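Local coordinates for hypothetical protein (Bacteroides eggerthii, PDB 4JGL) that is of unknown function but folds as a streptavidin-like antiparallel beta-barrel carrying two extra alpha helices, at residues G46-M58 against N68-C81. Numbering follows the deposited sequence.
Sequences GYLMPEKGLFLKM and NIYTYVMDGDNIQC
Residues 54-58 and 68-75 pair within the antiparallel hairpin of strands 54-61 and 64-75 of the streptavidin-like sheet, Phe55 facing Tyr70 in a hydrogen-bonded pair and Leu54 facing Thr71 in a non-hydrogen-bonded one. Phe55 N reaches Tyr70 O at 2.9 Å and Tyr70 N returns to Phe55 O at 2.8 Å; Lys57 and Asn68 repeat this pair of hydrogen bonds two residues on, past the non-hydrogen-bonded pair Leu56 and Ile69. The ladder ends where Tyr72 N, standing above the carbonyl plane, meets Gly53 O at 3.0 Å. There Gly53 and Leu54 both oppose Met49, a G1 beta bulge whose glycine has the expected positive phi, and the Tyr72 ring lies across this turn. With CG wedged between backbone N and carbonyl carbon (chi1 83°), the ring swings back over the hairpin: Leu48 CD1 sits over one face, 3.7 Å from the Tyr72 ring centroid, in a CH-pi contact, while Leu54 O approaches the edge at CE1. Tyr72 OH touches Pro50 CB at 3.5 Å, and a water that donates to Pro50 O also makes a weak contact with Tyr72 OH. A serine in place of Tyr72 would probably uncover Leu48 CD1 and remove the hydroxyl that meets Pro50 and the water bound to Pro50 O. On the face bearing Phe55, that ring lies beside Tyr70, whose hydroxyl bonds to Pro110 O, and takes Cys81 SG obliquely, 3.9 Å from Phe55 CD2, with Phe114 of strand 112-116 also meeting the Phe55 ring.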
loop_
_atom_site.group_PDB
_atom_site.type_symbol
_atom_site.label_atom_id
_atom_site.label_comp_id
_atom_site.label_asym_id
_atom_site.label_seq_id
_atom_site.Cartn_x
_atom_site.Cartn_y
_atom_site.Cartn_z
ATOM N N GLY A 46 2.802 1.270 1.955
ATOM C CA GLY A 46 1.568 1.857 1.535
ATOM C C GLY A 46 1.700 3.250 0.968
ATOM O O GLY A 46 2.604 3.992 1.333
ATOM N N TYR A 47 0.722 3.631 0.156
ATOM C CA TYR A 47 0.717 4.948 -0.473
ATOM C C TYR A 47 -0.709 5.420 -0.616
ATOM O O TYR A 47 -1.486 4.803 -1.341
ATOM C CB TYR A 47 1.407 4.871 -1.836
ATOM C CG TYR A 47 1.794 6.169 -2.481
ATOM C CD1 TYR A 47 2.789 6.974 -1.974
ATOM C CD2 TYR A 47 1.217 6.566 -3.658
ATOM C CE1 TYR A 47 3.180 8.136 -2.619
ATOM C CE2 TYR A 47 1.586 7.729 -4.288
ATOM C CZ TYR A 47 2.569 8.502 -3.784
ATOM O OH TYR A 47 2.919 9.659 -4.456
ATOM N N LEU A 48 -1.048 6.475 0.103
ATOM C CA LEU A 48 -2.398 7.038 0.069
ATOM C C LEU A 48 -2.415 8.223 -0.889
ATOM O O LEU A 48 -1.569 9.107 -0.778
ATOM C CB LEU A 48 -2.849 7.471 1.464
ATOM C CG LEU A 48 -4.312 7.850 1.628
ATOM C CD1 LEU A 48 -5.163 6.611 1.638
ATOM C CD2 LEU A 48 -4.504 8.648 2.910
HETATM N N MSE A 49 -3.358 8.216 -1.824
HETATM C CA MSE A 49 -3.442 9.234 -2.875
HETATM C C MSE A 49 -4.794 9.912 -2.852
HETATM O O MSE A 49 -5.713 9.513 -3.587
HETATM C CB MSE A 49 -3.254 8.590 -4.218
HETATM C CG MSE A 49 -1.959 7.899 -4.437
HETATM SE SE MSE A 49 -1.746 7.062 -6.135
HETATM C CE MSE A 49 -1.651 8.530 -7.139
ATOM N N PRO A 50 -4.950 10.932 -2.000
ATOM C CA PRO A 50 -6.249 11.582 -1.904
ATOM C C PRO A 50 -6.726 12.209 -3.218
ATOM O O PRO A 50 -7.936 12.258 -3.431
ATOM C CB PRO A 50 -6.023 12.650 -0.843
ATOM C CG PRO A 50 -4.859 12.151 -0.028
ATOM C CD PRO A 50 -4.009 11.429 -0.984
ATOM N N GLU A 51 -5.808 12.619 -4.096
ATOM C CA GLU A 51 -6.176 13.235 -5.392
ATOM C C GLU A 51 -6.882 12.248 -6.341
ATOM O O GLU A 51 -7.569 12.652 -7.287
ATOM C CB GLU A 51 -4.934 13.819 -6.099
ATOM C CG GLU A 51 -4.135 12.790 -6.910
ATOM C CD GLU A 51 -3.298 13.385 -8.049
ATOM O OE1 GLU A 51 -3.645 14.472 -8.557
ATOM O OE2 GLU A 51 -2.291 12.745 -8.444
ATOM N N LYS A 52 -6.677 10.953 -6.118
ATOM C CA LYS A 52 -7.272 9.922 -6.954
ATOM C C LYS A 52 -8.202 8.979 -6.189
ATOM O O LYS A 52 -8.845 8.126 -6.798
ATOM C CB LYS A 52 -6.174 9.092 -7.589
ATOM C CG LYS A 52 -5.205 9.869 -8.467
ATOM C CD LYS A 52 -4.883 9.094 -9.724
ATOM C CE LYS A 52 -5.962 9.272 -10.806
ATOM N NZ LYS A 52 -6.876 8.080 -10.992
ATOM N N GLY A 53 -8.291 9.119 -4.870
ATOM C CA GLY A 53 -9.042 8.195 -4.052
ATOM C C GLY A 53 -8.525 6.768 -4.113
ATOM O O GLY A 53 -9.297 5.828 -4.114
ATOM N N LEU A 54 -7.194 6.622 -4.195
ATOM C CA LEU A 54 -6.561 5.320 -4.247
ATOM C C LEU A 54 -5.635 5.115 -3.058
ATOM O O LEU A 54 -5.036 6.055 -2.529
ATOM C CB LEU A 54 -5.739 5.168 -5.515
ATOM C CG LEU A 54 -6.490 5.392 -6.825
ATOM C CD1 LEU A 54 -5.495 5.280 -7.974
ATOM C CD2 LEU A 54 -7.625 4.382 -6.994
ATOM N N PHE A 55 -5.527 3.857 -2.661
ATOM C CA PHE A 55 -4.580 3.399 -1.661
ATOM C C PHE A 55 -3.815 2.248 -2.272
ATOM O O PHE A 55 -4.424 1.272 -2.729
ATOM C CB PHE A 55 -5.280 2.965 -0.377
ATOM C CG PHE A 55 -4.338 2.336 0.611
ATOM C CD1 PHE A 55 -3.436 3.125 1.296
ATOM C CD2 PHE A 55 -4.297 0.977 0.781
ATOM C CE1 PHE A 55 -2.497 2.564 2.188
ATOM C CE2 PHE A 55 -3.365 0.403 1.688
ATOM C CZ PHE A 55 -2.460 1.205 2.337
ATOM N N LEU A 56 -2.488 2.355 -2.331
ATOM C CA LEU A 56 -1.667 1.297 -2.884
ATOM C C LEU A 56 -0.919 0.570 -1.788
ATOM O O LEU A 56 -0.432 1.184 -0.855
ATOM C CB LEU A 56 -0.688 1.854 -3.917
ATOM C CG LEU A 56 -1.270 2.182 -5.289
ATOM C CD1 LEU A 56 -2.336 3.262 -5.178
ATOM C CD2 LEU A 56 -0.151 2.578 -6.261
ATOM N N LYS A 57 -0.844 -0.749 -1.912
ATOM C CA LYS A 57 -0.106 -1.582 -0.971
ATOM C C LYS A 57 0.863 -2.447 -1.749
ATOM O O LYS A 57 0.445 -3.210 -2.634
ATOM C CB LYS A 57 -1.066 -2.450 -0.161
ATOM C CG LYS A 57 -0.342 -3.384 0.800
ATOM C CD LYS A 57 -1.311 -4.017 1.778
ATOM C CE LYS A 57 -0.577 -4.857 2.824
ATOM N NZ LYS A 57 -0.091 -6.117 2.213
HETATM N N MSE A 58 2.147 -2.344 -1.419
HETATM C CA MSE A 58 3.224 -3.029 -2.131
HETATM C C MSE A 58 3.928 -4.035 -1.256
HETATM O O MSE A 58 4.272 -3.739 -0.110
HETATM C CB MSE A 58 4.212 -1.989 -2.610
HETATM C CG MSE A 58 5.407 -2.544 -3.365
HETATM SE SE MSE A 58 6.336 -1.255 -4.407
HETATM C CE MSE A 58 7.122 -0.969 -3.079
ATOM N N ASN A 68 -1.103 -3.880 -4.879
ATOM C CA ASN A 68 -2.554 -3.791 -4.935
ATOM C C ASN A 68 -2.980 -2.325 -5.027
ATOM O O ASN A 68 -2.531 -1.495 -4.223
ATOM C CB ASN A 68 -3.196 -4.457 -3.706
ATOM C CG ASN A 68 -3.399 -5.970 -3.866
ATOM O OD1 ASN A 68 -3.619 -6.468 -4.966
ATOM N ND2 ASN A 68 -3.333 -6.705 -2.747
ATOM N N ILE A 69 -3.820 -2.029 -6.012
ATOM C CA ILE A 69 -4.472 -0.728 -6.133
ATOM C C ILE A 69 -5.867 -0.908 -5.564
ATOM O O ILE A 69 -6.701 -1.649 -6.120
ATOM C CB ILE A 69 -4.575 -0.252 -7.583
ATOM C CG1 ILE A 69 -3.195 -0.097 -8.223
ATOM C CG2 ILE A 69 -5.315 1.097 -7.618
ATOM C CD1 ILE A 69 -3.263 0.078 -9.749
ATOM N N TYR A 70 -6.101 -0.284 -4.417
ATOM C CA TYR A 70 -7.404 -0.205 -3.767
ATOM C C TYR A 70 -8.009 1.144 -4.087
ATOM O O TYR A 70 -7.288 2.146 -4.177
ATOM C CB TYR A 70 -7.278 -0.290 -2.232
ATOM C CG TYR A 70 -6.868 -1.640 -1.686
ATOM C CD1 TYR A 70 -5.539 -2.035 -1.567
ATOM C CD2 TYR A 70 -7.823 -2.509 -1.210
ATOM C CE1 TYR A 70 -5.225 -3.284 -1.034
ATOM C CE2 TYR A 70 -7.510 -3.725 -0.700
ATOM C CZ TYR A 70 -6.220 -4.133 -0.623
ATOM O OH TYR A 70 -5.920 -5.381 -0.081
ATOM N N THR A 71 -9.337 1.191 -4.154
ATOM C CA THR A 71 -10.030 2.457 -4.056
ATOM C C THR A 71 -10.388 2.689 -2.592
ATOM O O THR A 71 -10.560 1.732 -1.845
ATOM C CB THR A 71 -11.281 2.476 -4.947
ATOM O OG1 THR A 71 -12.151 1.409 -4.572
ATOM C CG2 THR A 71 -10.888 2.342 -6.406
ATOM N N TYR A 72 -10.459 3.938 -2.150
ATOM C CA TYR A 72 -10.809 4.197 -0.759
ATOM C C TYR A 72 -11.774 5.357 -0.656
ATOM O O TYR A 72 -11.817 6.244 -1.520
ATOM C CB TYR A 72 -9.600 4.436 0.158
ATOM C CG TYR A 72 -9.050 5.832 0.168
ATOM C CD1 TYR A 72 -8.095 6.232 -0.743
ATOM C CD2 TYR A 72 -9.495 6.767 1.095
ATOM C CE1 TYR A 72 -7.572 7.499 -0.718
ATOM C CE2 TYR A 72 -8.995 8.042 1.113
ATOM C CZ TYR A 72 -8.028 8.405 0.211
ATOM O OH TYR A 72 -7.507 9.677 0.209
ATOM N N VAL A 73 -12.514 5.325 0.438
ATOM C CA VAL A 73 -13.336 6.436 0.890
ATOM C C VAL A 73 -13.103 6.585 2.388
ATOM O O VAL A 73 -12.715 5.629 3.071
ATOM C CB VAL A 73 -14.831 6.227 0.594
ATOM C CG1 VAL A 73 -15.063 6.071 -0.917
ATOM C CG2 VAL A 73 -15.420 5.068 1.368
HETATM N N MSE A 74 -13.351 7.773 2.907
HETATM C CA MSE A 74 -13.321 7.995 4.333
HETATM C C MSE A 74 -14.673 7.691 4.961
HETATM O O MSE A 74 -15.742 7.917 4.385
HETATM C CB MSE A 74 -12.899 9.413 4.685
HETATM C CG MSE A 74 -11.583 9.849 4.101
HETATM SE SE MSE A 74 -10.117 8.768 4.650
HETATM C CE MSE A 74 -10.175 9.107 6.534
ATOM N N ASP A 75 -14.624 7.159 6.165
ATOM C CA ASP A 75 -15.799 7.005 7.032
ATOM C C ASP A 75 -15.403 7.670 8.337
ATOM O O ASP A 75 -14.861 7.036 9.238
ATOM C CB ASP A 75 -16.164 5.534 7.242
ATOM C CG ASP A 75 -17.333 5.329 8.188
ATOM O OD1 ASP A 75 -18.071 6.298 8.529
ATOM O OD2 ASP A 75 -17.512 4.173 8.615
ATOM N N GLY A 76 -15.647 8.971 8.428
ATOM C CA GLY A 76 -15.082 9.747 9.504
ATOM C C GLY A 76 -13.560 9.749 9.420
ATOM O O GLY A 76 -12.975 10.155 8.419
ATOM N N ASP A 77 -12.931 9.266 10.473
ATOM C CA ASP A 77 -11.476 9.151 10.501
ATOM C C ASP A 77 -10.948 7.856 9.873
ATOM O O ASP A 77 -9.726 7.690 9.756
ATOM C CB ASP A 77 -10.976 9.168 11.936
ATOM C CG ASP A 77 -11.064 10.516 12.596
ATOM O OD1 ASP A 77 -10.767 11.547 11.945
ATOM O OD2 ASP A 77 -11.378 10.488 13.803
ATOM N N ASN A 78 -11.830 6.938 9.516
ATOM C CA ASN A 78 -11.420 5.638 9.020
ATOM C C ASN A 78 -11.235 5.616 7.519
ATOM O O ASN A 78 -12.032 6.175 6.775
ATOM C CB ASN A 78 -12.434 4.596 9.418
ATOM C CG ASN A 78 -12.615 4.479 10.898
ATOM O OD1 ASN A 78 -11.823 4.992 11.692
ATOM N ND2 ASN A 78 -13.683 3.804 11.287
ATOM N N ILE A 79 -10.190 4.916 7.071
ATOM C CA ILE A 79 -9.923 4.721 5.666
ATOM C C ILE A 79 -10.482 3.361 5.266
ATOM O O ILE A 79 -9.970 2.325 5.694
ATOM C CB ILE A 79 -8.423 4.762 5.351
ATOM C CG1 ILE A 79 -7.757 6.024 5.886
ATOM C CG2 ILE A 79 -8.164 4.630 3.857
ATOM C CD1 ILE A 79 -6.216 5.973 5.802
ATOM N N GLN A 80 -11.506 3.346 4.414
ATOM C CA GLN A 80 -12.117 2.119 3.939
ATOM C C GLN A 80 -11.627 1.807 2.528
ATOM O O GLN A 80 -11.944 2.550 1.580
ATOM C CB GLN A 80 -13.640 2.258 3.884
ATOM C CG GLN A 80 -14.307 2.384 5.207
ATOM C CD GLN A 80 -15.829 2.483 5.063
ATOM O OE1 GLN A 80 -16.342 2.977 4.060
ATOM N NE2 GLN A 80 -16.538 2.016 6.064
ATOM N N CYS A 81 -10.985 0.657 2.380
ATOM C CA CYS A 81 -10.252 0.276 1.171
ATOM C C CYS A 81 -10.880 -0.950 0.513
ATOM O O CYS A 81 -11.039 -1.993 1.146
ATOM C CB CYS A 81 -8.777 -0.047 1.488
ATOM S SG CYS A 81 -7.878 1.252 2.253
HETATM O O HOH W 1 -9.929 10.941 -1.595
#